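Long-range contact in putative sodium:solute symporter (Proteus mirabilis, PDB 5NV9), which uses the sodium gradient to drive uptake of the sialic acid N-acetylneuraminic acid across the inner membrane: residues V54-S66 with A335-S347. Sequence-based numbering, arbitrary orientation.
Sequences VFATTLSSITFMS and AIFAAAQSSISSS. With NA (sodium ion), chain B; NA (sodium ion), chain C; SLB (N-acetyl-beta-neuraminic acid), chain D.
F64 lays one face of its ring over I336, whose CG1 sits 3.8 Å from the ring centroid, displaced toward the rim, in a CH-pi contact. The ring also meets the methyl of A339, while the methyl CE of M65, a selenomethionine here, reaches I336 CG2. A339 suits its place because its small side chain lets the backbone of S60 approach: S60 CA points its hydrogen at A339 O, 3.3 Å away.

Beyond this apolar end, helix 47-58 gives way to helix 61-73 around L59 and S60, and a sodium ion sits between this break and helix 328-361. Carbonyl oxygens of A56, L59 and A339 and hydroxyls of S342 and S343 bind it. Serine suits these places because its short side chain sets a neutral hydroxyl oxygen close to the helix backbone. S343 OG lies anti to its carbonyl carbon (chi1 -69°), which turns it to the ion and also lets it donate to T57 O, 2.8 Å away and above the carbonyl plane. S342 OG, while ligating the ion, donates to A338 O within its own helix.

S346 OG, a ligand of the second sodium with S342 O, S345 OG and D182 of helix 155-203, donates to T57 OG1 (2.5 Å), itself hydrogen-bonded to S53 O. S342 thus serves both ions. On the substrate side, S60 OG donates to sialic acid O1B and caps helix 61-73 by accepting from I62 N, while S60 N grips O1A (3.0 Å).

A helix broken beside the substrate, its carbonyls binding Na2 against helix 328-361, characterises LeuT-fold sodium symporters; the second ion occupies the new Na3 site.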
loop_
_atom_site.group_PDB
_atom_site.type_symbol
_atom_site.label_atom_id
_atom_site.label_comp_id
_atom_site.label_asym_id
_atom_site.label_seq_id
_atom_site.Cartn_x
_atom_site.Cartn_y
_atom_site.Cartn_z
ATOM N N VAL A 54 -7.098 -4.183 5.281
ATOM C CA VAL A 54 -5.614 -4.049 5.374
ATOM C C VAL A 54 -5.035 -4.592 4.067
ATOM O O VAL A 54 -4.219 -3.970 3.471
ATOM C CB VAL A 54 -4.990 -4.890 6.540
ATOM C CG1 VAL A 54 -3.488 -5.016 6.364
ATOM C CG2 VAL A 54 -5.290 -4.317 7.898
ATOM N N PHE A 55 -5.494 -5.777 3.631
ATOM C CA PHE A 55 -5.034 -6.402 2.360
ATOM C C PHE A 55 -5.308 -5.474 1.173
ATOM O O PHE A 55 -4.429 -5.262 0.336
ATOM C CB PHE A 55 -5.666 -7.801 2.178
ATOM C CG PHE A 55 -5.258 -8.526 0.906
ATOM C CD1 PHE A 55 -3.986 -9.039 0.776
ATOM C CD2 PHE A 55 -6.176 -8.736 -0.144
ATOM C CE1 PHE A 55 -3.605 -9.706 -0.368
ATOM C CE2 PHE A 55 -5.794 -9.403 -1.290
ATOM C CZ PHE A 55 -4.513 -9.898 -1.396
ATOM N N ALA A 56 -6.512 -4.887 1.117
ATOM C CA ALA A 56 -6.921 -4.040 -0.030
ATOM C C ALA A 56 -6.219 -2.670 -0.011
ATOM O O ALA A 56 -5.927 -2.128 -1.056
ATOM C CB ALA A 56 -8.425 -3.855 -0.088
ATOM N N THR A 57 -5.931 -2.159 1.163
ATOM C CA THR A 57 -5.106 -0.936 1.378
ATOM C C THR A 57 -3.698 -1.188 0.806
ATOM O O THR A 57 -3.224 -0.389 0.059
ATOM C CB THR A 57 -5.068 -0.536 2.891
ATOM O OG1 THR A 57 -6.369 -0.124 3.339
ATOM C CG2 THR A 57 -4.030 0.625 3.241
ATOM N N THR A 58 -3.048 -2.318 1.121
ATOM C CA THR A 58 -1.635 -2.518 0.701
ATOM C C THR A 58 -1.500 -2.902 -0.766
ATOM O O THR A 58 -0.551 -2.494 -1.432
ATOM C CB THR A 58 -0.905 -3.575 1.562
ATOM O OG1 THR A 58 -1.633 -4.806 1.496
ATOM C CG2 THR A 58 -0.801 -3.146 3.011
ATOM N N LEU A 59 -2.471 -3.654 -1.281
ATOM C CA LEU A 59 -2.419 -4.184 -2.650
ATOM C C LEU A 59 -3.160 -3.272 -3.592
ATOM O O LEU A 59 -4.377 -3.232 -3.572
ATOM C CB LEU A 59 -3.068 -5.564 -2.746
ATOM C CG LEU A 59 -2.672 -6.396 -3.967
ATOM C CD1 LEU A 59 -2.952 -7.885 -3.743
ATOM C CD2 LEU A 59 -3.372 -5.917 -5.212
ATOM N N SER A 60 -2.403 -2.643 -4.474
ATOM C CA SER A 60 -2.899 -1.585 -5.354
ATOM C C SER A 60 -2.718 -1.997 -6.813
ATOM O O SER A 60 -2.374 -3.146 -7.120
ATOM C CB SER A 60 -2.171 -0.293 -5.020
ATOM O OG SER A 60 -0.917 -0.188 -5.652
ATOM N N SER A 61 -2.917 -1.067 -7.725
ATOM C CA SER A 61 -2.616 -1.329 -9.129
ATOM C C SER A 61 -1.156 -1.589 -9.408
ATOM O O SER A 61 -0.823 -2.131 -10.449
ATOM C CB SER A 61 -3.128 -0.162 -9.953
ATOM O OG SER A 61 -2.409 0.987 -9.570
ATOM N N ILE A 62 -0.274 -1.227 -8.484
ATOM C CA ILE A 62 1.138 -1.567 -8.534
ATOM C C ILE A 62 1.327 -3.105 -8.538
ATOM O O ILE A 62 1.985 -3.645 -9.424
ATOM C CB ILE A 62 1.900 -0.966 -7.305
ATOM C CG1 ILE A 62 1.990 0.548 -7.399
ATOM C CG2 ILE A 62 3.301 -1.563 -7.162
ATOM C CD1 ILE A 62 2.430 1.190 -6.120
ATOM N N THR A 63 0.756 -3.795 -7.557
ATOM C CA THR A 63 0.822 -5.249 -7.517
ATOM C C THR A 63 0.067 -5.827 -8.719
ATOM O O THR A 63 0.561 -6.759 -9.401
ATOM C CB THR A 63 0.209 -5.833 -6.197
ATOM O OG1 THR A 63 1.141 -5.740 -5.115
ATOM C CG2 THR A 63 -0.262 -7.304 -6.359
ATOM N N PHE A 64 -1.125 -5.270 -8.998
ATOM C CA PHE A 64 -2.053 -5.904 -9.955
ATOM C C PHE A 64 -1.409 -5.974 -11.342
ATOM O O PHE A 64 -1.497 -7.020 -12.002
ATOM C CB PHE A 64 -3.391 -5.162 -10.018
ATOM C CG PHE A 64 -4.558 -6.001 -10.542
ATOM C CD1 PHE A 64 -4.626 -6.400 -11.874
ATOM C CD2 PHE A 64 -5.612 -6.339 -9.707
ATOM C CE1 PHE A 64 -5.702 -7.190 -12.335
ATOM C CE2 PHE A 64 -6.720 -7.099 -10.159
ATOM C CZ PHE A 64 -6.776 -7.515 -11.473
HETATM N N MSE A 65 -0.777 -4.883 -11.768
HETATM C CA MSE A 65 -0.091 -4.792 -13.064
HETATM C C MSE A 65 1.348 -5.253 -13.058
HETATM O O MSE A 65 1.757 -5.884 -14.026
HETATM C CB MSE A 65 -0.073 -3.364 -13.640
HETATM C CG MSE A 65 -0.902 -3.303 -14.939
HETATM SE SE MSE A 65 -2.790 -3.572 -14.475
HETATM C CE MSE A 65 -2.965 -2.053 -13.237
ATOM N N SER A 66 2.131 -4.924 -12.017
ATOM C CA SER A 66 3.555 -5.199 -12.005
ATOM C C SER A 66 3.951 -6.611 -11.699
ATOM O O SER A 66 4.966 -7.056 -12.191
ATOM C CB SER A 66 4.277 -4.370 -10.923
ATOM O OG SER A 66 4.218 -3.052 -11.331
ATOM N N ALA A 335 -12.320 -4.632 -11.230
ATOM C CA ALA A 335 -11.389 -5.172 -10.224
ATOM C C ALA A 335 -10.015 -4.428 -10.163
ATOM O O ALA A 335 -9.436 -4.287 -9.127
ATOM C CB ALA A 335 -11.176 -6.670 -10.437
ATOM N N ILE A 336 -9.541 -3.952 -11.293
ATOM C CA ILE A 336 -8.375 -3.079 -11.361
ATOM C C ILE A 336 -8.695 -1.712 -10.753
ATOM O O ILE A 336 -7.923 -1.191 -9.978
ATOM C CB ILE A 336 -7.889 -2.922 -12.827
ATOM C CG1 ILE A 336 -7.345 -4.258 -13.343
ATOM C CG2 ILE A 336 -6.883 -1.789 -12.959
ATOM C CD1 ILE A 336 -7.002 -4.246 -14.839
ATOM N N PHE A 337 -9.815 -1.121 -11.121
ATOM C CA PHE A 337 -10.307 0.018 -10.370
ATOM C C PHE A 337 -10.354 -0.294 -8.860
ATOM O O PHE A 337 -9.960 0.535 -8.043
ATOM C CB PHE A 337 -11.674 0.451 -10.819
ATOM C CG PHE A 337 -11.688 1.401 -11.988
ATOM C CD1 PHE A 337 -11.259 0.981 -13.265
ATOM C CD2 PHE A 337 -12.217 2.679 -11.838
ATOM C CE1 PHE A 337 -11.337 1.841 -14.341
ATOM C CE2 PHE A 337 -12.307 3.543 -12.933
ATOM C CZ PHE A 337 -11.884 3.127 -14.180
ATOM N N ALA A 338 -10.891 -1.438 -8.488
ATOM C CA ALA A 338 -11.029 -1.725 -7.063
ATOM C C ALA A 338 -9.644 -1.826 -6.356
ATOM O O ALA A 338 -9.519 -1.417 -5.187
ATOM C CB ALA A 338 -11.832 -2.975 -6.818
ATOM N N ALA A 339 -8.621 -2.387 -7.039
ATOM C CA ALA A 339 -7.229 -2.410 -6.496
ATOM C C ALA A 339 -6.667 -0.997 -6.267
ATOM O O ALA A 339 -6.062 -0.699 -5.230
ATOM C CB ALA A 339 -6.301 -3.243 -7.355
ATOM N N ALA A 340 -6.877 -0.122 -7.237
ATOM C CA ALA A 340 -6.434 1.266 -7.161
ATOM C C ALA A 340 -7.166 2.059 -6.050
ATOM O O ALA A 340 -6.526 2.647 -5.153
ATOM C CB ALA A 340 -6.656 1.884 -8.489
ATOM N N GLN A 341 -8.504 2.050 -6.097
ATOM C CA GLN A 341 -9.348 2.809 -5.199
ATOM C C GLN A 341 -9.322 2.405 -3.730
ATOM O O GLN A 341 -9.413 3.242 -2.879
ATOM C CB GLN A 341 -10.776 2.803 -5.726
ATOM C CG GLN A 341 -10.885 3.599 -7.024
ATOM C CD GLN A 341 -12.266 3.576 -7.649
ATOM O OE1 GLN A 341 -12.942 2.543 -7.673
ATOM N NE2 GLN A 341 -12.693 4.743 -8.198
ATOM N N SER A 342 -9.217 1.123 -3.419
ATOM C CA SER A 342 -9.097 0.734 -2.089
ATOM C C SER A 342 -7.773 1.276 -1.463
ATOM O O SER A 342 -7.690 1.454 -0.289
ATOM C CB SER A 342 -9.125 -0.801 -1.987
ATOM O OG SER A 342 -8.199 -1.383 -2.892
ATOM N N SER A 343 -6.750 1.477 -2.262
ATOM C CA SER A 343 -5.454 2.017 -1.759
ATOM C C SER A 343 -5.500 3.540 -1.666
ATOM O O SER A 343 -5.062 4.129 -0.656
ATOM C CB SER A 343 -4.316 1.536 -2.693
ATOM O OG SER A 343 -4.134 0.115 -2.525
ATOM N N ILE A 344 -6.094 4.162 -2.700
ATOM C CA ILE A 344 -6.291 5.606 -2.710
ATOM C C ILE A 344 -7.188 6.103 -1.517
ATOM O O ILE A 344 -6.848 7.104 -0.806
ATOM C CB ILE A 344 -6.870 6.104 -4.013
ATOM C CG1 ILE A 344 -5.862 5.910 -5.144
ATOM C CG2 ILE A 344 -7.265 7.575 -3.928
ATOM C CD1 ILE A 344 -6.492 6.135 -6.493
ATOM N N SER A 345 -8.267 5.390 -1.258
ATOM C CA SER A 345 -9.187 5.843 -0.246
ATOM C C SER A 345 -8.508 5.772 1.135
ATOM O O SER A 345 -8.643 6.697 1.957
ATOM C CB SER A 345 -10.419 4.998 -0.280
ATOM O OG SER A 345 -10.098 3.676 0.157
ATOM N N SER A 346 -7.796 4.673 1.409
ATOM C CA SER A 346 -7.112 4.503 2.658
ATOM C C SER A 346 -5.998 5.504 2.887
ATOM O O SER A 346 -5.768 5.908 4.035
ATOM C CB SER A 346 -6.464 3.102 2.800
ATOM O OG SER A 346 -7.431 2.105 2.803
ATOM N N SER A 347 -5.269 5.830 1.820
ATOM C CA SER A 347 -4.183 6.777 1.889
ATOM C C SER A 347 -4.756 8.193 2.161
ATOM O O SER A 347 -4.188 8.941 2.971
ATOM C CB SER A 347 -3.355 6.802 0.577
ATOM O OG SER A 347 -2.406 5.739 0.462
HETATM NA NA NA B . -5.824 -1.458 -3.094
HETATM NA NA NA C . -9.190 1.769 1.494
HETATM C C1 SLB D . 1.116 -2.467 -3.760
HETATM C C2 SLB D . 2.048 -3.044 -2.730
HETATM C C3 SLB D . 3.463 -2.981 -3.256
HETATM C C4 SLB D . 4.464 -3.745 -2.360
HETATM C C5 SLB D . 3.957 -5.187 -2.318
HETATM C C6 SLB D . 2.512 -5.220 -1.776
HETATM C C7 SLB D . 1.883 -6.618 -1.708
HETATM C C8 SLB D . 0.470 -6.569 -1.190
HETATM C C9 SLB D . -0.096 -7.970 -0.965
HETATM C C10 SLB D . 5.463 -7.106 -1.946
HETATM C C11 SLB D . 6.000 -8.004 -0.862
HETATM N N5 SLB D . 4.821 -6.026 -1.476
HETATM O O1A SLB D . 0.565 -3.268 -4.591
HETATM O O1B SLB D . 0.958 -1.188 -3.787
HETATM O O2 SLB D . 1.949 -2.324 -1.469
HETATM O O4 SLB D . 5.819 -3.713 -2.927
HETATM O O6 SLB D . 1.661 -4.427 -2.599
HETATM O O7 SLB D . 1.818 -7.211 -3.009
HETATM O O8 SLB D . 0.422 -5.830 0.025
HETATM O O9 SLB D . 0.607 -8.684 0.083
HETATM O O10 SLB D . 5.557 -7.377 -3.155
#